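Local coordinates for protein probable N-glycosylase/DNA lyase (Thermotoga maritima, PDB 3N0U) that is a probable DNA glycosylase/lyase of the helix-hairpin-helix superfamily, built from helices and loops without strands, at residues R110-K115 with R128-R133; F56-A61 with A103-E108; E21-E26 with W210-G215; E15-L20 with A195-E200. All coordinates share one frame; numbering follows the deposited sequence.

The four contacts form two pairs on opposite sides of the chain's centre. Contacts 1 and 2, with centres about 12 Å apart, adjoin in sequence: helix 99-109 packs on helix 47-59 in contact 2, and the chain then runs into 110-115, which meets helix 124-134 in contact 1. The sodium ion, held by Val132, Ala135 and Ile138, lies at this end. Contacts 3 and 4, with centres about 11 Å apart, both use helix 13-44, which meets helices 202-214 and 181-198. Arg24 joins them directly: its NH1 makes a salt bridge to Glu200 OE2 (2.9 Å), and its NH2 lies 2.8 Å from Phe198 O, probably hydrogen-bonded. The centres of contacts 1 and 3 are about 33 Å apart.

Contact 1 of 4, residues R110-K115 with R128-R133; sequences RKLLGK and REFLVR. With NA (sodium ion), chain D.
Leu112 and Phe130 make the main apolar touch between segment 110-115, a short 3-10 turn followed by loop, and the helix 128-133. The CD2 methyl of Leu112 comes up to the rim of the Phe130 ring, near its plane, with CE1 at 3.8 Å and CZ at 3.9 Å, and the two side chains overlap while pointing opposite ways. Phe130 has CG anti to its backbone N (chi1 175°), which carries the ring out toward the loop. The other methyl of Leu112, CD1, faces CD2 of Leu131 at 4.4 Å, a looser touch. A branched leucine suits this place because its two methyls can serve two neighbours at once, and Leu54 of helix 47-59 packs on it as well.

Helix 124-134 is the first helix of the helix-hairpin-helix motif that gives the superfamily its name; the hairpin that follows leads into helix 140-148, where Phe146 packs on Leu131.

The sodium ion is coordinated through backbone carbonyls and water. Val132 O binds it at 2.4 Å, and Ala135 O and Ile138 O of the hairpin bind it too, with two waters completing five ligands. One of these waters also donates a weak hydrogen bond to Arg133 O. On the loop side, Lys115 N bonds to Leu112 O (2.9 Å), closing a turn through Gly114, whose phi of 105° would press a side chain against the preceding carbonyl oxygen. The long, extended side chain of Lys111 takes its NZ to Asn134 O, just beyond the helical segment.

Contact 2 of 4, residues F56-A61 with A103-E108; sequences FCVLTA and AEFIVE
The ring of Phe105 receives Val58 at its edge: CG1 of the valine lies near the ring plane, 4.1 Å from CD2 and 4.0 Å from the Phe105 CB. In the plane at the ring's edge there is also Glu108 OE1, from the next turn of the same helix. The ring of Phe56, on the far side of helix 47-59 from this interface, carries Thr60 CG2 on one face, 3.7 Å above the plane and offset toward the rim; Lys219 adds a cation-pi contact.

Between the helices, Val58 CG1 also meets Ile106 CG1 at 4.1 Å. This methyl stands anti to the valine's backbone N (chi1 169°), where it can touch two successive residues of helix 99-109. Leu59 CD2 reaches Ile106 CD1 at 3.9 Å, the two side chains lying roughly perpendicular. Val58 and Ile106, compact apolar side chains, meet where the CA atoms are 7.3 Å apart.

Ile138 of the hairpin covers Val58, and the nearest ring carbon of Phe105 lies about 8 Å from the sodium ion. With no hydrogen bond crossing between the segments, the pairing rests on burial and fit of apolar groups.

Contact 3 of 4, residues E21-E26 with W210-G215; sequences ERIREE and WYLVKG
Ile23 and Leu212 bring the two backbones closest, their CA atoms 7.7 Å apart, where the short helical segments 21-26 and 210-214 cross almost perpendicularly (92°) with axes 10.5 Å from each other. After the second helix the chain turns at Gly215, whose positive phi suits glycine.

Tyr211 carries most of the contact. Its OH donates a 2.6 Å hydrogen bond to Glu26 OE1, received on the anti lone pair, and the carboxylate plane stands 86° to the ring. CG of Glu26 sits in the crowded position between N and the carbonyl carbon (chi1 72°), and the extended chain beyond it reaches the phenol. Ile23 CB approaches the ring obliquely, 3.6 Å from Tyr211 CE2. Gly215 CA lies over one ring face, 3.5 Å above the plane and offset toward the rim. The CG1 branch of Ile23 meets Leu212 CD2 at 3.8 Å. Tyrosine fits because its flank is apolar while its hydroxyl can meet an acid.

Within 21-26, Glu21 OE1 lies nearly in the guanidinium plane of Arg24 and salt-bridges its NH2 on the syn side, tilted out of the carboxylate plane. Leu212 also packs on Leu16 and Leu20 of helix 13-44 and on Leu165 of helix 160-168, joining three helices.

Contact 4 of 4, residues E15-L20 with A195-E200; sequences ELLKEL and AEAFGE
Leu17 and Phe198 have CA atoms 6.9 Å apart, the nearest pair between segments 15-20 and 195-200. The second segment ends helix 181-198 in a Schellman motif: Glu200 N bonds back to Ala195 O at 3.0 Å, Gly199 N makes a weak bond to Glu196 O, and Gly199 is the C-prime residue. At its positive phi of 87°, a backbone region that glycine reaches most easily, Gly199 suits the place. The motif breaks the helix immediately after Phe198, whose ring is the main apolar group offered to the first helix.

Leu17 divides its two methyls between successive residues of that last turn. CD1 meets Ala197 CB at 4.3 Å, a loose touch at the more exposed margin, whereas CD2 packs against Phe198 CB at 4.0 Å and approaches the ring obliquely. Alanine, with a single methyl, offers only a small apolar surface to the leucine.

With chi1 at -172°, the Phe198 ring extends away from its own backbone N toward Leu20, on the next turn of helix 13-44. Around the ring, Arg24 makes a cation-pi contact and Phe205 of helix 202-214 meets it with planes at about 55°, and Phe205 also packs on Leu20 and Ala195. Three helices thus share this phenylalanine. The tightest touch comes at Leu20, whose CB lies 3.5 Å from Phe198 CE1, while the backbone atom Leu20 C is 3.8 Å from Phe198 CE1.

Contact 1 of 4, residues R110-K115 with R128-R133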
# COMPACT_ATOMS: atom_id res chain seq x y z
N ARG A 110 -2.55 18.04 -2.66
CA ARG A 110 -3.43 18.44 -3.75
C ARG A 110 -2.63 19.06 -4.89
O ARG A 110 -3.10 19.13 -6.03
CB ARG A 110 -4.55 19.36 -3.24
CG ARG A 110 -5.48 18.64 -2.31
CD ARG A 110 -6.44 19.58 -1.62
NE ARG A 110 -7.32 18.86 -0.70
CZ ARG A 110 -8.12 19.43 0.18
NH1 ARG A 110 -8.16 20.75 0.31
NH2 ARG A 110 -8.91 18.66 0.93
N LYS A 111 -1.41 19.50 -4.59
CA LYS A 111 -0.51 19.99 -5.63
C LYS A 111 -0.27 18.93 -6.72
O LYS A 111 0.16 19.27 -7.83
CB LYS A 111 0.84 20.39 -5.03
CG LYS A 111 1.64 19.20 -4.53
CD LYS A 111 2.96 19.60 -3.86
CE LYS A 111 3.65 18.34 -3.31
NZ LYS A 111 4.96 18.64 -2.68
N LEU A 112 -0.52 17.66 -6.40
CA LEU A 112 -0.25 16.55 -7.32
C LEU A 112 -1.42 16.24 -8.25
O LEU A 112 -1.27 15.45 -9.18
CB LEU A 112 0.11 15.28 -6.55
CG LEU A 112 1.35 15.41 -5.68
CD1 LEU A 112 1.60 14.11 -4.93
CD2 LEU A 112 2.57 15.83 -6.53
N LEU A 113 -2.58 16.83 -8.00
CA LEU A 113 -3.70 16.65 -8.93
C LEU A 113 -3.27 17.16 -10.30
O LEU A 113 -2.77 18.28 -10.43
CB LEU A 113 -4.94 17.41 -8.47
CG LEU A 113 -5.62 16.83 -7.23
CD1 LEU A 113 -6.51 17.86 -6.59
CD2 LEU A 113 -6.39 15.61 -7.64
N GLY A 114 -3.48 16.33 -11.32
CA GLY A 114 -3.02 16.63 -12.66
C GLY A 114 -1.80 15.82 -13.07
O GLY A 114 -1.48 15.73 -14.27
N LYS A 115 -1.12 15.23 -12.08
CA LYS A 115 0.13 14.51 -12.32
C LYS A 115 -0.01 13.00 -12.06
O LYS A 115 0.87 12.23 -12.45
CB LYS A 115 1.22 15.04 -11.38
CG LYS A 115 1.65 16.47 -11.66
CD LYS A 115 2.53 17.01 -10.55
CE LYS A 115 3.35 18.20 -11.03
NZ LYS A 115 2.54 19.15 -11.84
N ARG A 128 7.69 5.71 -7.81
CA ARG A 128 7.80 5.57 -6.37
C ARG A 128 8.80 6.60 -5.81
O ARG A 128 8.54 7.22 -4.79
CB ARG A 128 8.23 4.15 -5.98
CG ARG A 128 8.64 4.05 -4.51
CD ARG A 128 8.69 2.61 -4.06
NE ARG A 128 9.75 1.91 -4.75
CZ ARG A 128 9.92 0.60 -4.76
NH1 ARG A 128 9.08 -0.19 -4.12
NH2 ARG A 128 10.95 0.08 -5.41
N GLU A 129 9.93 6.79 -6.50
CA GLU A 129 10.93 7.76 -6.07
C GLU A 129 10.29 9.15 -6.00
O GLU A 129 10.52 9.91 -5.06
CB GLU A 129 12.12 7.81 -7.04
CG GLU A 129 13.07 6.63 -6.91
CD GLU A 129 14.18 6.64 -7.97
OE1 GLU A 129 14.30 7.63 -8.72
OE2 GLU A 129 14.93 5.64 -8.05
N PHE A 130 9.50 9.47 -7.00
CA PHE A 130 8.83 10.77 -7.05
C PHE A 130 7.92 10.99 -5.86
O PHE A 130 7.93 12.04 -5.25
CB PHE A 130 8.02 10.93 -8.33
CG PHE A 130 7.22 12.20 -8.37
CD1 PHE A 130 5.93 12.24 -7.86
CD2 PHE A 130 7.79 13.37 -8.85
CE1 PHE A 130 5.21 13.42 -7.87
CE2 PHE A 130 7.06 14.56 -8.86
CZ PHE A 130 5.78 14.58 -8.37
N LEU A 131 7.12 9.98 -5.54
CA LEU A 131 6.17 10.10 -4.46
C LEU A 131 6.87 10.18 -3.12
O LEU A 131 6.46 10.93 -2.25
CB LEU A 131 5.21 8.92 -4.48
CG LEU A 131 4.23 8.91 -5.64
CD1 LEU A 131 3.58 7.54 -5.74
CD2 LEU A 131 3.18 10.03 -5.51
N VAL A 132 7.92 9.40 -2.93
CA VAL A 132 8.69 9.50 -1.70
C VAL A 132 9.19 10.92 -1.49
O VAL A 132 9.10 11.48 -0.39
CB VAL A 132 9.88 8.53 -1.70
CG1 VAL A 132 10.77 8.79 -0.51
CG2 VAL A 132 9.38 7.09 -1.66
N ARG A 133 9.71 11.53 -2.54
CA ARG A 133 10.29 12.86 -2.38
C ARG A 133 9.23 13.97 -2.27
O ARG A 133 9.44 14.96 -1.56
CB ARG A 133 11.24 13.18 -3.54
CG ARG A 133 11.93 14.55 -3.37
CD ARG A 133 12.93 14.82 -4.47
NE ARG A 133 13.90 13.74 -4.58
CZ ARG A 133 15.04 13.67 -3.90
NH1 ARG A 133 15.37 14.63 -3.04
NH2 ARG A 133 15.85 12.64 -4.07
NA NA D . 7.04 11.72 0.71
O HOH W 1 7.88 14.22 0.97
O HOH W 2 7.06 11.48 3.22

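Contact 2 of 4, residues F56-A61 with A103-E108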
# COMPACT_ATOMS: atom_id res chain seq x y z
N PHE A 56 -5.89 7.42 0.93
CA PHE A 56 -6.05 6.18 1.68
C PHE A 56 -4.67 5.74 2.18
O PHE A 56 -4.51 5.33 3.33
CB PHE A 56 -6.69 5.09 0.80
CG PHE A 56 -6.59 3.70 1.37
CD1 PHE A 56 -7.53 3.25 2.29
CD2 PHE A 56 -5.58 2.84 0.98
CE1 PHE A 56 -7.44 1.98 2.82
CE2 PHE A 56 -5.50 1.57 1.51
CZ PHE A 56 -6.43 1.14 2.43
N CYS A 57 -3.67 5.83 1.32
CA CYS A 57 -2.34 5.39 1.71
C CYS A 57 -1.70 6.31 2.77
O CYS A 57 -0.98 5.85 3.65
CB CYS A 57 -1.44 5.23 0.48
SG CYS A 57 -2.02 3.91 -0.62
N VAL A 58 -1.99 7.60 2.71
CA VAL A 58 -1.56 8.52 3.76
C VAL A 58 -2.17 8.08 5.11
O VAL A 58 -1.49 8.06 6.14
CB VAL A 58 -1.99 9.97 3.43
CG1 VAL A 58 -1.78 10.88 4.62
CG2 VAL A 58 -1.22 10.49 2.22
N LEU A 59 -3.44 7.72 5.08
CA LEU A 59 -4.15 7.41 6.33
C LEU A 59 -3.79 6.07 6.92
O LEU A 59 -3.92 5.88 8.13
CB LEU A 59 -5.66 7.43 6.11
CG LEU A 59 -6.24 8.77 5.68
CD1 LEU A 59 -7.73 8.63 5.43
CD2 LEU A 59 -5.96 9.87 6.69
N THR A 60 -3.36 5.12 6.09
CA THR A 60 -3.06 3.80 6.63
C THR A 60 -1.59 3.58 6.91
O THR A 60 -1.19 2.45 7.19
CB THR A 60 -3.55 2.71 5.69
OG1 THR A 60 -2.91 2.84 4.42
CG2 THR A 60 -5.07 2.79 5.53
N ALA A 61 -0.79 4.65 6.94
CA ALA A 61 0.66 4.52 7.18
C ALA A 61 0.96 3.76 8.46
O ALA A 61 1.88 2.93 8.50
CB ALA A 61 1.31 5.87 7.22
N ALA A 103 -4.55 15.26 7.82
CA ALA A 103 -5.31 16.23 7.03
C ALA A 103 -4.35 17.19 6.33
O ALA A 103 -4.55 17.53 5.16
CB ALA A 103 -6.28 16.99 7.90
N GLU A 104 -3.32 17.63 7.04
CA GLU A 104 -2.36 18.57 6.49
C GLU A 104 -1.61 17.96 5.32
O GLU A 104 -1.41 18.62 4.28
CB GLU A 104 -1.40 19.04 7.58
CG GLU A 104 -2.05 19.98 8.59
CD GLU A 104 -1.19 20.37 9.77
OE1 GLU A 104 -0.03 19.93 9.84
OE2 GLU A 104 -1.69 21.13 10.63
N PHE A 105 -1.19 16.71 5.47
CA PHE A 105 -0.54 15.99 4.38
C PHE A 105 -1.42 15.94 3.14
O PHE A 105 -0.96 16.23 2.04
CB PHE A 105 -0.21 14.54 4.77
CG PHE A 105 0.83 14.40 5.84
CD1 PHE A 105 1.75 15.39 6.11
CD2 PHE A 105 0.88 13.23 6.58
CE1 PHE A 105 2.70 15.22 7.10
CE2 PHE A 105 1.83 13.04 7.55
CZ PHE A 105 2.74 14.04 7.82
N ILE A 106 -2.68 15.57 3.33
CA ILE A 106 -3.61 15.40 2.21
C ILE A 106 -3.81 16.75 1.50
O ILE A 106 -3.77 16.83 0.24
CB ILE A 106 -4.93 14.75 2.67
CG1 ILE A 106 -4.65 13.30 3.05
CG2 ILE A 106 -6.00 14.81 1.59
CD1 ILE A 106 -5.73 12.67 3.92
N VAL A 107 -4.06 17.79 2.27
CA VAL A 107 -4.28 19.10 1.67
C VAL A 107 -3.04 19.51 0.85
O VAL A 107 -3.16 20.00 -0.29
CB VAL A 107 -4.60 20.16 2.74
CG1 VAL A 107 -4.61 21.54 2.11
CG2 VAL A 107 -5.96 19.89 3.35
N GLU A 108 -1.85 19.31 1.41
CA GLU A 108 -0.61 19.67 0.72
C GLU A 108 -0.45 18.88 -0.57
O GLU A 108 0.05 19.40 -1.57
CB GLU A 108 0.60 19.44 1.62
CG GLU A 108 0.70 20.35 2.81
CD GLU A 108 1.88 19.98 3.72
OE1 GLU A 108 1.77 18.99 4.48
OE2 GLU A 108 2.92 20.67 3.65

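Contact 3 of 4, residues E21-E26 with W210-G215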
# COMPACT_ATOMS: atom_id res chain seq x y z
N GLU A 21 1.13 -22.09 0.29
CA GLU A 21 0.52 -23.01 -0.65
C GLU A 21 -0.77 -23.60 -0.11
O GLU A 21 -1.68 -23.85 -0.87
CB GLU A 21 1.47 -24.12 -1.07
CG GLU A 21 2.72 -23.63 -1.80
CD GLU A 21 2.50 -23.12 -3.21
OE1 GLU A 21 1.34 -22.88 -3.60
OE2 GLU A 21 3.51 -22.92 -3.93
N ARG A 22 -0.86 -23.80 1.21
CA ARG A 22 -2.07 -24.37 1.77
C ARG A 22 -3.26 -23.42 1.73
O ARG A 22 -4.41 -23.87 1.71
CB ARG A 22 -1.85 -24.81 3.22
CG ARG A 22 -0.89 -25.97 3.41
CD ARG A 22 -0.79 -26.30 4.90
NE ARG A 22 0.30 -27.22 5.19
CZ ARG A 22 1.45 -26.87 5.77
NH1 ARG A 22 1.66 -25.62 6.17
NH2 ARG A 22 2.39 -27.79 5.98
N ILE A 23 -3.00 -22.11 1.72
CA ILE A 23 -4.11 -21.15 1.64
C ILE A 23 -4.32 -20.62 0.25
O ILE A 23 -5.26 -19.87 0.01
CB ILE A 23 -3.98 -19.96 2.65
CG1 ILE A 23 -2.69 -19.17 2.49
CG2 ILE A 23 -4.10 -20.47 4.10
CD1 ILE A 23 -2.61 -18.26 1.29
N ARG A 24 -3.47 -21.02 -0.69
CA ARG A 24 -3.48 -20.40 -2.01
C ARG A 24 -4.81 -20.56 -2.73
O ARG A 24 -5.35 -19.59 -3.26
CB ARG A 24 -2.36 -20.97 -2.86
CG ARG A 24 -2.13 -20.22 -4.14
CD ARG A 24 -0.99 -20.89 -4.93
NE ARG A 24 -0.44 -19.99 -5.94
CZ ARG A 24 0.83 -19.97 -6.30
NH1 ARG A 24 1.21 -19.10 -7.21
NH2 ARG A 24 1.72 -20.83 -5.78
N GLU A 25 -5.36 -21.76 -2.73
CA GLU A 25 -6.56 -22.02 -3.52
C GLU A 25 -7.71 -21.20 -2.99
O GLU A 25 -8.47 -20.61 -3.75
CB GLU A 25 -6.91 -23.50 -3.47
CG GLU A 25 -8.16 -23.86 -4.24
CD GLU A 25 -8.57 -25.32 -4.02
OE1 GLU A 25 -9.78 -25.58 -3.87
OE2 GLU A 25 -7.67 -26.19 -4.00
N GLU A 26 -7.85 -21.15 -1.68
CA GLU A 26 -8.98 -20.44 -1.10
C GLU A 26 -8.84 -18.93 -1.19
O GLU A 26 -9.84 -18.21 -1.25
CB GLU A 26 -9.23 -20.89 0.35
CG GLU A 26 -8.24 -20.43 1.39
CD GLU A 26 -8.39 -21.21 2.69
OE1 GLU A 26 -8.40 -20.59 3.77
OE2 GLU A 26 -8.49 -22.44 2.62
N TRP A 210 -0.81 -11.33 3.43
CA TRP A 210 -1.74 -10.76 4.41
C TRP A 210 -2.90 -11.69 4.75
O TRP A 210 -3.45 -11.62 5.85
CB TRP A 210 -2.26 -9.40 3.95
CG TRP A 210 -1.45 -8.28 4.51
CD1 TRP A 210 -0.47 -7.58 3.89
CD2 TRP A 210 -1.56 -7.74 5.82
NE1 TRP A 210 0.04 -6.63 4.74
CE2 TRP A 210 -0.62 -6.70 5.93
CE3 TRP A 210 -2.38 -8.03 6.92
CZ2 TRP A 210 -0.47 -5.96 7.10
CZ3 TRP A 210 -2.23 -7.29 8.07
CH2 TRP A 210 -1.28 -6.27 8.16
N TYR A 211 -3.25 -12.58 3.83
CA TYR A 211 -4.30 -13.57 4.08
C TYR A 211 -3.93 -14.45 5.28
O TYR A 211 -4.80 -14.90 6.02
CB TYR A 211 -4.56 -14.42 2.83
CG TYR A 211 -5.69 -15.40 3.00
CD1 TYR A 211 -6.98 -15.03 2.74
CD2 TYR A 211 -5.46 -16.69 3.49
CE1 TYR A 211 -8.03 -15.91 2.92
CE2 TYR A 211 -6.50 -17.57 3.66
CZ TYR A 211 -7.79 -17.16 3.40
OH TYR A 211 -8.84 -18.02 3.59
N LEU A 212 -2.65 -14.66 5.49
CA LEU A 212 -2.20 -15.52 6.59
C LEU A 212 -2.68 -15.09 7.96
O LEU A 212 -2.85 -15.93 8.84
CB LEU A 212 -0.67 -15.60 6.62
CG LEU A 212 0.02 -16.20 5.40
CD1 LEU A 212 1.55 -16.15 5.61
CD2 LEU A 212 -0.44 -17.60 5.17
N VAL A 213 -2.89 -13.79 8.16
CA VAL A 213 -3.18 -13.26 9.49
C VAL A 213 -4.57 -13.70 9.98
O VAL A 213 -4.72 -14.40 11.01
CB VAL A 213 -3.12 -11.71 9.47
CG1 VAL A 213 -3.45 -11.13 10.83
CG2 VAL A 213 -1.76 -11.24 9.00
N LYS A 214 -5.59 -13.28 9.24
CA LYS A 214 -6.97 -13.46 9.67
C LYS A 214 -7.84 -13.99 8.53
O LYS A 214 -9.05 -14.08 8.67
CB LYS A 214 -7.53 -12.13 10.18
CG LYS A 214 -7.06 -11.77 11.59
CD LYS A 214 -7.61 -10.43 12.07
CE LYS A 214 -8.97 -10.57 12.75
NZ LYS A 214 -10.11 -10.63 11.78
N GLY A 215 -7.23 -14.31 7.39
CA GLY A 215 -7.99 -14.83 6.28
C GLY A 215 -8.78 -13.75 5.58
O GLY A 215 -9.85 -14.02 5.05

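Contact 4 of 4, residues E15-L20 with A195-E200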
# COMPACT_ATOMS: atom_id res chain seq x y z
N GLU A 15 8.97 -23.46 5.15
CA GLU A 15 7.79 -23.52 6.00
C GLU A 15 6.79 -22.42 5.59
O GLU A 15 5.57 -22.66 5.50
CB GLU A 15 8.19 -23.38 7.47
CG GLU A 15 7.02 -23.50 8.44
CD GLU A 15 7.45 -23.43 9.90
OE1 GLU A 15 8.54 -23.96 10.23
OE2 GLU A 15 6.70 -22.86 10.71
N LEU A 16 7.29 -21.23 5.33
CA LEU A 16 6.44 -20.13 4.88
C LEU A 16 5.81 -20.47 3.54
O LEU A 16 4.60 -20.28 3.36
CB LEU A 16 7.24 -18.83 4.77
CG LEU A 16 6.47 -17.63 4.20
CD1 LEU A 16 5.25 -17.25 5.05
CD2 LEU A 16 7.41 -16.45 4.09
N LEU A 17 6.60 -20.95 2.58
CA LEU A 17 6.05 -21.29 1.28
C LEU A 17 5.00 -22.39 1.39
O LEU A 17 3.99 -22.34 0.71
CB LEU A 17 7.15 -21.67 0.30
CG LEU A 17 8.02 -20.48 -0.12
CD1 LEU A 17 9.26 -20.96 -0.84
CD2 LEU A 17 7.22 -19.52 -1.01
N LYS A 18 5.21 -23.37 2.26
CA LYS A 18 4.24 -24.44 2.39
C LYS A 18 2.93 -23.93 2.96
O LYS A 18 1.85 -24.32 2.49
CB LYS A 18 4.78 -25.58 3.25
CG LYS A 18 5.87 -26.38 2.54
CD LYS A 18 6.55 -27.38 3.45
CE LYS A 18 5.56 -28.37 4.04
NZ LYS A 18 6.26 -29.41 4.85
N GLU A 19 3.00 -23.04 3.94
CA GLU A 19 1.78 -22.51 4.52
C GLU A 19 1.04 -21.66 3.51
O GLU A 19 -0.19 -21.72 3.44
CB GLU A 19 2.07 -21.69 5.76
CG GLU A 19 0.81 -21.04 6.35
CD GLU A 19 -0.34 -22.03 6.66
OE1 GLU A 19 -0.07 -23.23 6.95
OE2 GLU A 19 -1.51 -21.61 6.61
N LEU A 20 1.77 -20.88 2.72
CA LEU A 20 1.14 -20.09 1.68
C LEU A 20 0.49 -20.99 0.65
O LEU A 20 -0.60 -20.69 0.16
CB LEU A 20 2.14 -19.16 1.00
CG LEU A 20 2.60 -17.95 1.81
CD1 LEU A 20 3.90 -17.40 1.23
CD2 LEU A 20 1.52 -16.87 1.83
N ALA A 195 8.56 -14.29 -3.81
CA ALA A 195 7.36 -14.22 -4.62
C ALA A 195 7.54 -15.05 -5.89
O ALA A 195 6.65 -15.78 -6.30
CB ALA A 195 7.05 -12.78 -4.97
N GLU A 196 8.71 -14.94 -6.49
CA GLU A 196 9.01 -15.68 -7.71
C GLU A 196 9.01 -17.18 -7.45
O GLU A 196 8.50 -17.95 -8.28
CB GLU A 196 10.37 -15.24 -8.26
CG GLU A 196 10.71 -15.80 -9.61
CD GLU A 196 11.98 -15.19 -10.17
OE1 GLU A 196 13.00 -15.15 -9.44
OE2 GLU A 196 11.96 -14.74 -11.34
N ALA A 197 9.54 -17.60 -6.31
CA ALA A 197 9.53 -19.02 -5.93
C ALA A 197 8.11 -19.55 -5.80
O ALA A 197 7.84 -20.71 -6.10
CB ALA A 197 10.29 -19.24 -4.63
N PHE A 198 7.21 -18.69 -5.35
CA PHE A 198 5.81 -19.04 -5.19
C PHE A 198 5.06 -18.97 -6.53
O PHE A 198 4.01 -19.56 -6.69
CB PHE A 198 5.22 -18.05 -4.17
CG PHE A 198 3.82 -18.36 -3.71
CD1 PHE A 198 3.57 -19.44 -2.90
CD2 PHE A 198 2.78 -17.51 -4.02
CE1 PHE A 198 2.27 -19.71 -2.44
CE2 PHE A 198 1.49 -17.76 -3.57
CZ PHE A 198 1.24 -18.85 -2.76
N GLY A 199 5.60 -18.22 -7.49
CA GLY A 199 4.91 -18.03 -8.76
C GLY A 199 3.91 -16.88 -8.79
O GLY A 199 2.93 -16.95 -9.53
N GLU A 200 4.14 -15.83 -8.00
CA GLU A 200 3.30 -14.63 -8.06
C GLU A 200 4.14 -13.37 -8.15
O GLU A 200 5.28 -13.32 -7.69
CB GLU A 200 2.39 -14.50 -6.83
CG GLU A 200 1.37 -15.61 -6.65
CD GLU A 200 0.26 -15.59 -7.69
OE1 GLU A 200 -0.11 -14.50 -8.17
OE2 GLU A 200 -0.26 -16.69 -8.03